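Transcriptional regulator, HTH_3 family (Vibrio cholerae, PDB 1Y9Q) probably binds DNA and regulates transcription, pairing a helix-turn-helix domain with a cupin domain that holds zinc and D-methionine in this crystal. Local coordinates at residues M7-I12 / E48-I53; K21-S26 / L63-S68; L88-H93 / F107-L112; E134-V139 / A165-K170; V139-Q144 / I154-D159. All blocks are in the same frame, centred on the assembly; numbering follows the deposited sequence.

Contact 1 of 5, residues M7-I12 / E48-I53; sequences MFKSQI and ESSPTI
K9 on helix 5-22 comes closest to S50 in the loop between helices 38-45 and 53-63, with CA atoms 5.7 Å apart and no hydrogen bond between the two segments. P51 is the main apolar piece of the loop. Its CG touches two side chains of the helix, at 4.0 Å from I12 CG2 and 4.1 Å from F8 CE2. The F8 ring, with CG anti to the backbone N (chi1 174°), turns its edge to the loop, and F8 CE2 lies 3.7 Å from P51 O, near the ring plane. One face of the same ring carries I12 CG1. K9 runs extended past S50, with K9 CE 3.6 Å from S50 CB. S50 OG is hydrogen-bonded to D86. I44 of helix 38-45 packs on both I12 and P51, and F84 meets the F8 ring. The loop is therefore held to the first helix by van der Waals packing, with a buried proline and phenylalanine inside and the lysine chain at the outer side.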
# COMPACT_ATOMS: atom_id res chain seq x y z
N MSE A 7 -19.27 7.21 -19.33
CA MSE A 7 -19.20 8.66 -19.20
C MSE A 7 -18.09 9.04 -18.24
O MSE A 7 -17.46 10.09 -18.37
CB MSE A 7 -20.54 9.23 -18.72
CG MSE A 7 -21.63 9.25 -19.78
SE MSE A 7 -21.03 10.12 -21.41
CE MSE A 7 -21.16 11.97 -20.85
N PHE A 8 -17.85 8.17 -17.26
CA PHE A 8 -16.79 8.39 -16.28
C PHE A 8 -15.47 8.36 -17.02
O PHE A 8 -14.65 9.27 -16.89
CB PHE A 8 -16.80 7.28 -15.23
CG PHE A 8 -15.66 7.36 -14.25
CD1 PHE A 8 -15.61 8.36 -13.29
CD2 PHE A 8 -14.62 6.42 -14.29
CE1 PHE A 8 -14.55 8.43 -12.38
CE2 PHE A 8 -13.56 6.49 -13.39
CZ PHE A 8 -13.53 7.49 -12.43
N LYS A 9 -15.28 7.31 -17.82
CA LYS A 9 -14.06 7.14 -18.59
C LYS A 9 -13.75 8.34 -19.47
O LYS A 9 -12.61 8.81 -19.50
CB LYS A 9 -14.15 5.90 -19.48
CG LYS A 9 -14.26 4.59 -18.74
CD LYS A 9 -14.24 3.41 -19.70
CE LYS A 9 -14.39 2.09 -18.96
NZ LYS A 9 -14.34 0.93 -19.89
N SER A 10 -14.75 8.85 -20.18
CA SER A 10 -14.53 9.99 -21.05
C SER A 10 -14.19 11.25 -20.27
O SER A 10 -13.33 12.03 -20.68
CB SER A 10 -15.76 10.24 -21.94
OG SER A 10 -16.88 10.62 -21.18
N GLN A 11 -14.87 11.46 -19.15
CA GLN A 11 -14.59 12.63 -18.33
C GLN A 11 -13.14 12.63 -17.86
O GLN A 11 -12.43 13.63 -17.99
CB GLN A 11 -15.52 12.67 -17.11
CG GLN A 11 -15.04 13.59 -16.01
CD GLN A 11 -14.92 15.05 -16.44
OE1 GLN A 11 -14.11 15.80 -15.90
NE2 GLN A 11 -15.75 15.45 -17.41
N ILE A 12 -12.70 11.51 -17.31
CA ILE A 12 -11.32 11.40 -16.82
C ILE A 12 -10.32 11.45 -17.97
O ILE A 12 -9.28 12.10 -17.87
CB ILE A 12 -11.11 10.08 -16.04
CG1 ILE A 12 -12.02 10.06 -14.81
CG2 ILE A 12 -9.65 9.95 -15.61
CD1 ILE A 12 -11.81 11.23 -13.87
N GLU A 48 -9.97 3.73 -22.72
CA GLU A 48 -9.95 2.27 -22.79
C GLU A 48 -9.99 1.56 -21.44
O GLU A 48 -10.45 0.42 -21.35
CB GLU A 48 -8.72 1.81 -23.57
CG GLU A 48 -8.85 2.00 -25.06
CD GLU A 48 -7.57 1.69 -25.80
OE1 GLU A 48 -6.89 0.71 -25.42
OE2 GLU A 48 -7.25 2.43 -26.75
N SER A 49 -9.49 2.22 -20.40
CA SER A 49 -9.50 1.61 -19.08
C SER A 49 -10.09 2.55 -18.06
O SER A 49 -9.85 3.76 -18.10
CB SER A 49 -8.08 1.22 -18.65
OG SER A 49 -7.41 2.32 -18.08
N SER A 50 -10.87 1.99 -17.14
CA SER A 50 -11.50 2.76 -16.08
C SER A 50 -10.59 2.79 -14.86
O SER A 50 -10.40 1.77 -14.19
CB SER A 50 -12.84 2.11 -15.70
OG SER A 50 -12.67 0.72 -15.46
N PRO A 51 -10.00 3.95 -14.55
CA PRO A 51 -9.11 4.06 -13.41
C PRO A 51 -9.82 3.97 -12.06
O PRO A 51 -10.97 4.37 -11.92
CB PRO A 51 -8.44 5.41 -13.62
CG PRO A 51 -9.52 6.21 -14.29
CD PRO A 51 -10.07 5.23 -15.29
N THR A 52 -9.12 3.44 -11.07
CA THR A 52 -9.67 3.32 -9.74
C THR A 52 -9.41 4.64 -9.03
O THR A 52 -8.63 5.47 -9.51
CB THR A 52 -8.98 2.21 -8.95
OG1 THR A 52 -7.58 2.51 -8.86
CG2 THR A 52 -9.16 0.86 -9.64
N ILE A 53 -10.07 4.84 -7.90
CA ILE A 53 -9.89 6.06 -7.13
C ILE A 53 -8.42 6.13 -6.71
O ILE A 53 -7.83 7.21 -6.69
CB ILE A 53 -10.78 6.05 -5.87
CG1 ILE A 53 -12.25 6.15 -6.29
CG2 ILE A 53 -10.38 7.20 -4.94
CD1 ILE A 53 -13.24 6.15 -5.12

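Contact 2 of 5, residues K21-S26 / L63-S68; sequences KSRGLS and LEASFS
R23 and L63 meet where two helices of the helix-turn-helix domain come to an end. The R23 chain is extended from CG to NE and brings the edge of its guanidinium to the L63 carbonyl. R23 NE donates to L63 O at 3.1 Å with an N-H...O angle of 157°, and the oxygen lies close to the guanidinium plane. A second bond to the same oxygen, from R23 NH2, is weak at 3.5 Å. The third nitrogen, R23 NH1, turns back to the carbonyl of L19 in helix 5-22, which steadies the group. G24 and E64, the residues that follow R23 and L63, both have positive phi and each closes a Schellman motif. Such a helix end leaves backbone carbonyls of the last turn without a helical partner, and the arginine uses one of them. The tighter packing is apolar. L25 CD1 sits 3.5 Å from L63 CD2, the two leucines sliding past each other in opposite directions, and T30 of helix 27-34 touches both. R23 CD adds to this patch at 3.9 Å from L63 CD2. On the solvent side the contact is thin. A65 CB approaches R23 NH2 obliquely at 3.5 Å, while the guanidinium remains at the exposed surface.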
# COMPACT_ATOMS: atom_id res chain seq x y z
N LYS A 21 -1.29 18.02 -20.90
CA LYS A 21 -0.90 18.93 -21.98
C LYS A 21 -0.68 20.35 -21.48
O LYS A 21 0.23 21.04 -21.94
CB LYS A 21 -1.98 18.94 -23.06
CG LYS A 21 -2.12 17.64 -23.85
CD LYS A 21 -0.98 17.46 -24.84
CE LYS A 21 -1.27 16.33 -25.81
NZ LYS A 21 -0.15 16.10 -26.77
N SER A 22 -1.51 20.80 -20.54
CA SER A 22 -1.37 22.14 -20.00
C SER A 22 -0.02 22.29 -19.31
O SER A 22 0.53 23.38 -19.25
CB SER A 22 -2.50 22.46 -19.01
OG SER A 22 -3.75 22.54 -19.67
N ARG A 23 0.50 21.18 -18.80
CA ARG A 23 1.79 21.19 -18.12
C ARG A 23 2.93 20.97 -19.11
O ARG A 23 4.11 21.07 -18.74
CB ARG A 23 1.82 20.10 -17.05
CG ARG A 23 0.87 20.38 -15.89
CD ARG A 23 0.66 19.14 -15.02
NE ARG A 23 0.05 19.47 -13.74
CZ ARG A 23 -1.13 20.06 -13.59
NH1 ARG A 23 -1.86 20.39 -14.65
NH2 ARG A 23 -1.58 20.33 -12.37
N GLY A 24 2.59 20.66 -20.36
CA GLY A 24 3.60 20.41 -21.38
C GLY A 24 4.36 19.12 -21.14
O GLY A 24 5.53 19.00 -21.51
N LEU A 25 3.70 18.15 -20.52
CA LEU A 25 4.31 16.86 -20.21
C LEU A 25 4.04 15.78 -21.24
O LEU A 25 2.97 15.73 -21.85
CB LEU A 25 3.81 16.37 -18.84
CG LEU A 25 4.24 17.13 -17.58
CD1 LEU A 25 3.39 16.69 -16.38
CD2 LEU A 25 5.71 16.89 -17.31
N SER A 26 5.02 14.90 -21.44
CA SER A 26 4.88 13.79 -22.37
C SER A 26 4.25 12.67 -21.54
O SER A 26 4.22 12.75 -20.31
CB SER A 26 6.24 13.34 -22.88
OG SER A 26 7.02 12.81 -21.83
N LEU A 63 1.26 14.77 -10.74
CA LEU A 63 1.07 16.01 -11.48
C LEU A 63 0.98 17.20 -10.54
O LEU A 63 0.91 18.35 -10.99
CB LEU A 63 -0.21 15.94 -12.31
CG LEU A 63 -0.26 14.89 -13.42
CD1 LEU A 63 -1.67 14.81 -13.99
CD2 LEU A 63 0.75 15.25 -14.51
N GLU A 64 1.00 16.92 -9.24
CA GLU A 64 0.89 17.94 -8.21
C GLU A 64 -0.40 18.72 -8.42
O GLU A 64 -0.43 19.95 -8.40
CB GLU A 64 2.10 18.87 -8.24
CG GLU A 64 3.41 18.10 -8.06
CD GLU A 64 4.62 19.00 -8.03
OE1 GLU A 64 4.83 19.67 -6.99
OE2 GLU A 64 5.36 19.04 -9.04
N ALA A 65 -1.47 17.96 -8.63
CA ALA A 65 -2.80 18.51 -8.85
C ALA A 65 -3.72 17.96 -7.77
O ALA A 65 -3.40 16.97 -7.11
CB ALA A 65 -3.31 18.10 -10.22
N SER A 66 -4.87 18.61 -7.59
CA SER A 66 -5.83 18.16 -6.60
C SER A 66 -6.68 17.07 -7.23
O SER A 66 -6.68 16.91 -8.45
CB SER A 66 -6.72 19.32 -6.19
OG SER A 66 -7.47 19.76 -7.30
N PHE A 67 -7.41 16.33 -6.40
CA PHE A 67 -8.29 15.27 -6.91
C PHE A 67 -9.40 16.00 -7.68
O PHE A 67 -9.85 15.55 -8.73
CB PHE A 67 -8.87 14.49 -5.73
CG PHE A 67 -9.79 13.35 -6.12
CD1 PHE A 67 -9.27 12.13 -6.54
CD2 PHE A 67 -11.17 13.51 -6.06
CE1 PHE A 67 -10.12 11.08 -6.90
CE2 PHE A 67 -12.03 12.47 -6.41
CZ PHE A 67 -11.50 11.25 -6.83
N SER A 68 -9.81 17.15 -7.15
CA SER A 68 -10.86 17.97 -7.76
C SER A 68 -10.52 18.40 -9.18
O SER A 68 -11.41 18.62 -10.00
CB SER A 68 -11.12 19.23 -6.92
OG SER A 68 -11.57 18.92 -5.62

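Contact 3 of 5, residues L88-H93 / F107-L112; sequences LNMKIH and FEITLL. With MED (D-methionine), chain C.
M90, a selenomethionine, lies beside L111 on the buried face of a two-strand ladder, both side chains pointing the same way. Its CB is 4.1 Å from L111 CD2. With CG anti to the backbone N (chi1 178°), M90 CG touches both L111 CD2 and I109 CG2. M90 SE touches I53 of helix 53-63. The chain bends at chi3, turning CE toward strand 107-111. The terminal M90 CE packs tightly on L111 CD2 at 3.4 Å and also reaches I109 CG2 at 3.8 Å. Strands 90-99 and 104-111 form a beta hairpin at the edge of the five-stranded cupin sheet. Within it the segments 90-93 and 107-111 run antiparallel, at 165°. K91 with T110 and H93 with E108 are hydrogen-bonded pairs, alternating with the non-hydrogen-bonded pairs M90 with L111 and I92 with I109. L112 N adds a bond to N89 O just beyond the ladder. The face with M90, I92, I109 and L111 turns inward, and part of it lines the D-methionine pocket. The ligand methyl MED CE lies over one face of the F107 ring, 3.4 Å from F107 CD2 and offset toward the rim. I92 and I109 line the pocket beside the ligand thioether. I92 CG2 packs obliquely on F107 CD1. K91 and T110 lie on the other face, where K91 NZ is hydrogen-bonded to S83.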
# COMPACT_ATOMS: atom_id res chain seq x y z
N LEU A 88 -17.11 0.20 -6.02
CA LEU A 88 -18.49 0.07 -5.55
C LEU A 88 -18.68 0.04 -4.03
O LEU A 88 -19.75 0.42 -3.53
CB LEU A 88 -19.13 -1.16 -6.19
CG LEU A 88 -19.10 -1.20 -7.73
CD1 LEU A 88 -19.70 -2.51 -8.21
CD2 LEU A 88 -19.87 -0.01 -8.31
N ASN A 89 -17.68 -0.41 -3.29
CA ASN A 89 -17.80 -0.46 -1.83
C ASN A 89 -17.29 0.81 -1.17
O ASN A 89 -16.99 0.83 0.02
CB ASN A 89 -17.08 -1.67 -1.25
CG ASN A 89 -17.81 -2.97 -1.53
OD1 ASN A 89 -19.04 -3.02 -1.47
ND2 ASN A 89 -17.06 -4.03 -1.81
N MSE A 90 -17.18 1.87 -1.96
CA MSE A 90 -16.71 3.14 -1.45
C MSE A 90 -17.41 4.24 -2.22
O MSE A 90 -17.37 4.28 -3.45
CB MSE A 90 -15.19 3.26 -1.63
CG MSE A 90 -14.61 4.58 -1.16
SE MSE A 90 -12.69 4.63 -1.34
CE MSE A 90 -12.22 4.89 0.51
N LYS A 91 -18.08 5.13 -1.49
CA LYS A 91 -18.79 6.23 -2.12
C LYS A 91 -18.20 7.55 -1.67
O LYS A 91 -17.96 7.76 -0.48
CB LYS A 91 -20.27 6.14 -1.79
CG LYS A 91 -20.89 4.82 -2.24
CD LYS A 91 -22.40 4.83 -2.20
CE LYS A 91 -22.97 3.50 -2.68
NZ LYS A 91 -22.50 3.16 -4.06
N ILE A 92 -17.95 8.44 -2.62
CA ILE A 92 -17.36 9.75 -2.33
C ILE A 92 -18.36 10.89 -2.47
O ILE A 92 -18.97 11.07 -3.52
CB ILE A 92 -16.18 10.07 -3.29
CG1 ILE A 92 -15.24 8.87 -3.40
CG2 ILE A 92 -15.43 11.29 -2.79
CD1 ILE A 92 -14.64 8.43 -2.09
N HIS A 93 -18.53 11.66 -1.40
CA HIS A 93 -19.43 12.81 -1.43
C HIS A 93 -18.57 14.05 -1.20
O HIS A 93 -18.16 14.33 -0.08
CB HIS A 93 -20.50 12.72 -0.34
CG HIS A 93 -21.45 13.88 -0.33
ND1 HIS A 93 -22.21 14.21 0.77
CD2 HIS A 93 -21.76 14.78 -1.29
CE1 HIS A 93 -22.94 15.28 0.49
NE2 HIS A 93 -22.68 15.64 -0.75
N PHE A 107 -14.15 15.78 1.74
CA PHE A 107 -15.04 14.70 1.33
C PHE A 107 -15.72 14.00 2.50
O PHE A 107 -15.23 14.03 3.63
CB PHE A 107 -14.26 13.62 0.58
CG PHE A 107 -13.38 14.15 -0.50
CD1 PHE A 107 -13.88 14.42 -1.77
CD2 PHE A 107 -12.02 14.35 -0.25
CE1 PHE A 107 -13.04 14.88 -2.78
CE2 PHE A 107 -11.17 14.81 -1.25
CZ PHE A 107 -11.68 15.08 -2.52
N GLU A 108 -16.84 13.36 2.20
CA GLU A 108 -17.56 12.55 3.18
C GLU A 108 -17.52 11.19 2.50
O GLU A 108 -18.10 11.01 1.43
CB GLU A 108 -19.00 13.03 3.36
CG GLU A 108 -19.72 12.27 4.46
CD GLU A 108 -20.99 12.95 4.92
OE1 GLU A 108 -20.91 14.09 5.43
OE2 GLU A 108 -22.07 12.34 4.77
N ILE A 109 -16.81 10.25 3.10
CA ILE A 109 -16.63 8.91 2.52
C ILE A 109 -17.41 7.81 3.23
O ILE A 109 -17.37 7.70 4.45
CB ILE A 109 -15.14 8.50 2.56
CG1 ILE A 109 -14.27 9.62 1.98
CG2 ILE A 109 -14.95 7.19 1.81
CD1 ILE A 109 -14.68 10.07 0.61
N THR A 110 -18.09 6.98 2.44
CA THR A 110 -18.85 5.86 2.98
C THR A 110 -18.23 4.55 2.51
O THR A 110 -18.16 4.28 1.31
CB THR A 110 -20.32 5.89 2.53
OG1 THR A 110 -20.94 7.09 2.99
CG2 THR A 110 -21.08 4.69 3.11
N LEU A 111 -17.76 3.75 3.46
CA LEU A 111 -17.15 2.47 3.16
C LEU A 111 -18.18 1.38 3.44
O LEU A 111 -18.86 1.41 4.46
CB LEU A 111 -15.91 2.25 4.04
CG LEU A 111 -14.72 3.17 3.78
CD1 LEU A 111 -13.64 2.91 4.81
CD2 LEU A 111 -14.19 2.91 2.38
N LEU A 112 -18.29 0.42 2.52
CA LEU A 112 -19.26 -0.66 2.67
C LEU A 112 -18.61 -2.04 2.61
O LEU A 112 -17.47 -2.18 2.17
CB LEU A 112 -20.32 -0.57 1.58
CG LEU A 112 -21.12 0.73 1.49
CD1 LEU A 112 -22.01 0.69 0.25
CD2 LEU A 112 -21.95 0.92 2.74
N MED C . -7.30 10.68 0.44
CA MED C . -8.11 9.79 -0.44
C MED C . -7.38 8.47 -0.72
O MED C . -6.26 8.21 -0.25
CB MED C . -9.49 9.55 0.23
CG MED C . -10.53 8.70 -0.47
SD MED C . -11.04 9.64 -1.94
CE MED C . -11.78 11.06 -1.25
OXT MED C . -7.92 7.62 -1.43

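Contact 4 of 5, residues E134-V139 / A165-K170; sequences EGIMKV and AAVTEK
The I136 carbonyl is the flat group at the centre of the contact with V167 and T168. V167 N at 2.8 Å and T168 N at 3.3 Å both reach I136 O from the same face of its plane. The amide on the other side of I136 is also held, since I136 N donates almost straight to T168 OG1 (177°). T168 OG1 in turn donates a hydrogen bond to K170 O at 2.6 Å. I136 CG2 packs on V167 CB at 3.7 Å, and the I136 and T168 side chains cross at about a right angle. K138 and A165 form the hydrogen-bonded antiparallel pair. K138 CG packs tightly on A165 CB at 3.5 Å, and K138 makes a cation-pi contact with W145. G135, with positive phi, brings its CA to 3.6 Å from T168 OG1. E134 OE1 and K170 NZ stay 4.2 Å apart, beyond a salt bridge, and a water donates to K170 O and, weakly, to E134 OE2. The pairing joins strands 137-141 and 162-166 in the four-stranded cupin sheet, while M137 turns inward onto A171 and F173 of strand 171-178 in the other sheet.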
# COMPACT_ATOMS: atom_id res chain seq x y z
N GLU A 134 -19.79 7.57 11.50
CA GLU A 134 -20.55 6.37 11.82
C GLU A 134 -19.71 5.10 11.73
O GLU A 134 -18.85 4.97 10.86
CB GLU A 134 -21.74 6.24 10.87
CG GLU A 134 -22.69 5.10 11.21
CD GLU A 134 -23.58 4.72 10.04
OE1 GLU A 134 -24.14 5.62 9.39
OE2 GLU A 134 -23.71 3.50 9.78
N GLY A 135 -19.98 4.17 12.64
CA GLY A 135 -19.27 2.90 12.64
C GLY A 135 -17.87 2.91 13.23
O GLY A 135 -17.46 3.84 13.93
N ILE A 136 -17.14 1.85 12.92
CA ILE A 136 -15.78 1.67 13.39
C ILE A 136 -14.91 1.48 12.15
O ILE A 136 -15.27 0.73 11.24
CB ILE A 136 -15.66 0.42 14.30
CG1 ILE A 136 -16.48 0.63 15.57
CG2 ILE A 136 -14.20 0.15 14.64
CD1 ILE A 136 -16.52 -0.58 16.48
N MSE A 137 -13.77 2.15 12.11
CA MSE A 137 -12.87 2.05 10.97
C MSE A 137 -11.43 2.09 11.45
O MSE A 137 -11.17 2.36 12.62
CB MSE A 137 -13.11 3.22 10.01
CG MSE A 137 -12.53 4.53 10.52
SE MSE A 137 -12.62 5.96 9.23
CE MSE A 137 -11.38 5.25 7.91
N LYS A 138 -10.49 1.81 10.55
CA LYS A 138 -9.07 1.88 10.89
C LYS A 138 -8.33 2.64 9.79
O LYS A 138 -8.72 2.60 8.64
CB LYS A 138 -8.47 0.48 11.09
CG LYS A 138 -8.75 -0.52 9.99
CD LYS A 138 -8.08 -1.86 10.32
CE LYS A 138 -8.29 -2.90 9.23
NZ LYS A 138 -7.60 -4.18 9.58
N VAL A 139 -7.28 3.37 10.18
CA VAL A 139 -6.51 4.16 9.23
C VAL A 139 -5.05 3.76 9.32
O VAL A 139 -4.48 3.73 10.41
CB VAL A 139 -6.64 5.66 9.55
CG1 VAL A 139 -5.87 6.49 8.52
CG2 VAL A 139 -8.11 6.06 9.56
N ALA A 165 -10.01 1.48 6.29
CA ALA A 165 -10.76 0.23 6.31
C ALA A 165 -11.93 0.30 7.27
O ALA A 165 -11.82 0.80 8.39
CB ALA A 165 -9.84 -0.92 6.70
N ALA A 166 -13.08 -0.20 6.81
CA ALA A 166 -14.27 -0.23 7.65
C ALA A 166 -14.17 -1.52 8.44
O ALA A 166 -13.98 -2.59 7.86
CB ALA A 166 -15.51 -0.23 6.78
N VAL A 167 -14.27 -1.43 9.77
CA VAL A 167 -14.19 -2.62 10.60
C VAL A 167 -15.61 -3.17 10.74
O VAL A 167 -15.82 -4.39 10.72
CB VAL A 167 -13.59 -2.31 11.98
CG1 VAL A 167 -13.35 -3.61 12.74
CG2 VAL A 167 -12.28 -1.55 11.81
N THR A 168 -16.58 -2.27 10.91
CA THR A 168 -17.97 -2.67 10.96
C THR A 168 -18.29 -2.76 9.47
O THR A 168 -17.55 -2.19 8.66
CB THR A 168 -18.86 -1.61 11.63
OG1 THR A 168 -18.51 -0.31 11.14
CG2 THR A 168 -18.68 -1.65 13.14
N GLU A 169 -19.35 -3.45 9.09
CA GLU A 169 -19.67 -3.57 7.67
C GLU A 169 -19.72 -2.21 6.98
O GLU A 169 -19.32 -2.08 5.82
CB GLU A 169 -21.01 -4.29 7.47
CG GLU A 169 -20.97 -5.76 7.82
CD GLU A 169 -19.76 -6.47 7.23
OE1 GLU A 169 -19.53 -6.33 6.01
OE2 GLU A 169 -19.05 -7.16 7.99
N LYS A 170 -20.22 -1.21 7.69
CA LYS A 170 -20.32 0.13 7.13
C LYS A 170 -19.65 1.14 8.05
O LYS A 170 -19.67 1.00 9.27
CB LYS A 170 -21.78 0.51 6.92
CG LYS A 170 -21.99 1.95 6.48
CD LYS A 170 -23.47 2.27 6.31
CE LYS A 170 -23.68 3.72 5.89
NZ LYS A 170 -25.11 4.05 5.65
O HOH W 1 -21.95 0.96 10.95

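Contact 5 of 5, residues V139-Q144 / I154-D159; sequences VFFDEQ and IRFFSD
F141 and F156 meet between the two sheets of the cupin domain with their ring planes nearly parallel, at 6°. The rings are slid apart and barely overlap, their centroids 4.8 Å from each other. The CB of F156 fills the centre of the F141 face instead. This CH-pi contact places F156 CB 3.5 Å from the centroid, only 5° off the ring normal. F141 CG, set between its backbone N and carbonyl carbon (chi1 68°), is itself 3.7 Å from F156 CB. I154 comes tip to tip with F141. Its CD1 is in the plane of the ring at the edge, 3.5 Å from F141 CZ. V139 CG1 also lies at the F141 edge and reaches F156 CE2 obliquely at 3.7 Å. H146 stacks on F141, and F156 meets the ring of H162. Beside these rings a water accepts from F157 N and donates weakly to D142 OD2. The axes of segments 139-141 and 154-157 are 8.6 Å apart, and the two touch through side chains with no hydrogen bond between them. This is the packed interior of a cupin beta-barrel (double-stranded beta-helix), its two sheets packed face to face, next to the zinc site, where F156 lies beside the ligands E128 and H162.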
# COMPACT_ATOMS: atom_id res chain seq x y z
N VAL A 139 -7.28 3.37 10.18
CA VAL A 139 -6.51 4.16 9.23
C VAL A 139 -5.05 3.76 9.32
O VAL A 139 -4.48 3.73 10.41
CB VAL A 139 -6.64 5.66 9.55
CG1 VAL A 139 -5.87 6.49 8.52
CG2 VAL A 139 -8.11 6.06 9.56
N PHE A 140 -4.44 3.47 8.18
CA PHE A 140 -3.04 3.05 8.17
C PHE A 140 -2.05 4.16 7.81
O PHE A 140 -2.26 4.91 6.86
CB PHE A 140 -2.87 1.89 7.19
CG PHE A 140 -1.50 1.25 7.23
CD1 PHE A 140 -1.23 0.20 8.11
CD2 PHE A 140 -0.49 1.69 6.38
CE1 PHE A 140 0.02 -0.40 8.14
CE2 PHE A 140 0.77 1.10 6.41
CZ PHE A 140 1.03 0.05 7.29
N PHE A 141 -0.98 4.25 8.59
CA PHE A 141 0.10 5.22 8.38
C PHE A 141 1.18 4.99 9.43
O PHE A 141 0.90 4.42 10.49
CB PHE A 141 -0.43 6.67 8.40
CG PHE A 141 -0.92 7.15 9.74
CD1 PHE A 141 -0.03 7.58 10.71
CD2 PHE A 141 -2.29 7.21 10.01
CE1 PHE A 141 -0.48 8.07 11.93
CE2 PHE A 141 -2.76 7.69 11.23
CZ PHE A 141 -1.85 8.13 12.19
N ASP A 142 2.40 5.42 9.14
CA ASP A 142 3.51 5.22 10.06
C ASP A 142 3.64 3.74 10.41
O ASP A 142 3.88 3.38 11.56
CB ASP A 142 3.33 6.05 11.34
CG ASP A 142 3.37 7.54 11.09
OD1 ASP A 142 3.99 7.96 10.08
OD2 ASP A 142 2.80 8.30 11.89
N GLU A 143 3.47 2.90 9.39
CA GLU A 143 3.59 1.45 9.50
C GLU A 143 2.54 0.75 10.37
O GLU A 143 2.71 -0.41 10.73
CB GLU A 143 4.98 1.06 10.02
CG GLU A 143 6.16 1.79 9.37
CD GLU A 143 6.08 1.88 7.86
OE1 GLU A 143 5.71 0.88 7.21
OE2 GLU A 143 6.39 2.96 7.33
N GLN A 144 1.45 1.42 10.71
CA GLN A 144 0.45 0.75 11.53
C GLN A 144 -0.98 1.22 11.37
O GLN A 144 -1.25 2.32 10.88
CB GLN A 144 0.85 0.83 13.01
CG GLN A 144 0.94 2.23 13.56
CD GLN A 144 1.34 2.25 15.02
OE1 GLN A 144 0.60 1.78 15.89
NE2 GLN A 144 2.52 2.79 15.31
N ILE A 154 -8.35 11.89 13.85
CA ILE A 154 -6.90 11.81 13.81
C ILE A 154 -6.41 12.49 12.53
O ILE A 154 -7.18 12.65 11.58
CB ILE A 154 -6.45 10.33 13.80
CG1 ILE A 154 -4.99 10.20 14.22
CG2 ILE A 154 -6.66 9.73 12.41
CD1 ILE A 154 -4.55 8.75 14.40
N ARG A 155 -5.16 12.92 12.51
CA ARG A 155 -4.59 13.51 11.31
C ARG A 155 -3.23 12.86 11.09
O ARG A 155 -2.61 12.37 12.03
CB ARG A 155 -4.46 15.04 11.41
CG ARG A 155 -3.67 15.58 12.58
CD ARG A 155 -3.12 16.98 12.25
NE ARG A 155 -1.83 16.88 11.57
CZ ARG A 155 -1.19 17.91 11.02
NH1 ARG A 155 -1.71 19.13 11.06
NH2 ARG A 155 0.01 17.72 10.48
N PHE A 156 -2.78 12.86 9.84
CA PHE A 156 -1.50 12.24 9.52
C PHE A 156 -0.93 12.79 8.22
O PHE A 156 -1.65 13.37 7.41
CB PHE A 156 -1.68 10.72 9.40
CG PHE A 156 -2.59 10.30 8.28
CD1 PHE A 156 -2.07 9.96 7.03
CD2 PHE A 156 -3.97 10.24 8.47
CE1 PHE A 156 -2.92 9.56 5.99
CE2 PHE A 156 -4.82 9.84 7.44
CZ PHE A 156 -4.29 9.50 6.20
N PHE A 157 0.38 12.62 8.04
CA PHE A 157 1.03 13.06 6.82
C PHE A 157 0.72 11.97 5.81
O PHE A 157 1.08 10.81 6.01
CB PHE A 157 2.54 13.19 7.05
CG PHE A 157 2.90 14.33 7.97
CD1 PHE A 157 2.86 15.64 7.51
CD2 PHE A 157 3.23 14.09 9.30
CE1 PHE A 157 3.14 16.70 8.37
CE2 PHE A 157 3.51 15.15 10.16
CZ PHE A 157 3.46 16.46 9.69
N SER A 158 0.02 12.34 4.74
CA SER A 158 -0.39 11.39 3.72
C SER A 158 0.59 11.13 2.59
O SER A 158 0.29 10.37 1.67
CB SER A 158 -1.74 11.82 3.12
OG SER A 158 -1.62 13.02 2.38
N ASP A 159 1.76 11.77 2.65
CA ASP A 159 2.76 11.56 1.61
C ASP A 159 3.57 10.30 1.98
O ASP A 159 4.80 10.30 1.99
CB ASP A 159 3.68 12.79 1.46
CG ASP A 159 4.37 13.19 2.76
OD1 ASP A 159 4.01 12.66 3.84
OD2 ASP A 159 5.27 14.05 2.70
O HOH W 2 1.77 11.05 10.12

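Contacts 1 and 2 lie in the helical domain and share helix 5-22, their centres 16 Å apart. Their segments alternate along the chain, so helix 5-22 and the turn after it meet, in order, the loop before helix 53-63 and the end of that helix. Contacts 3, 4 and 5 follow in the cupin domain. Contact 5 is nested inside the loop closed by contact 4, and the two share V139 and strand 137-141. Contact 3 meets contact 4 where L111 packs on A166, their centres 12 Å apart. The helical part touches the cupin sheet at contact 3: I53 of contact 1 packs on I92, and F67 of contact 2 on F107. I53, I92, F107 and I109 all belong to the D-methionine pocket, which therefore draws on both domains.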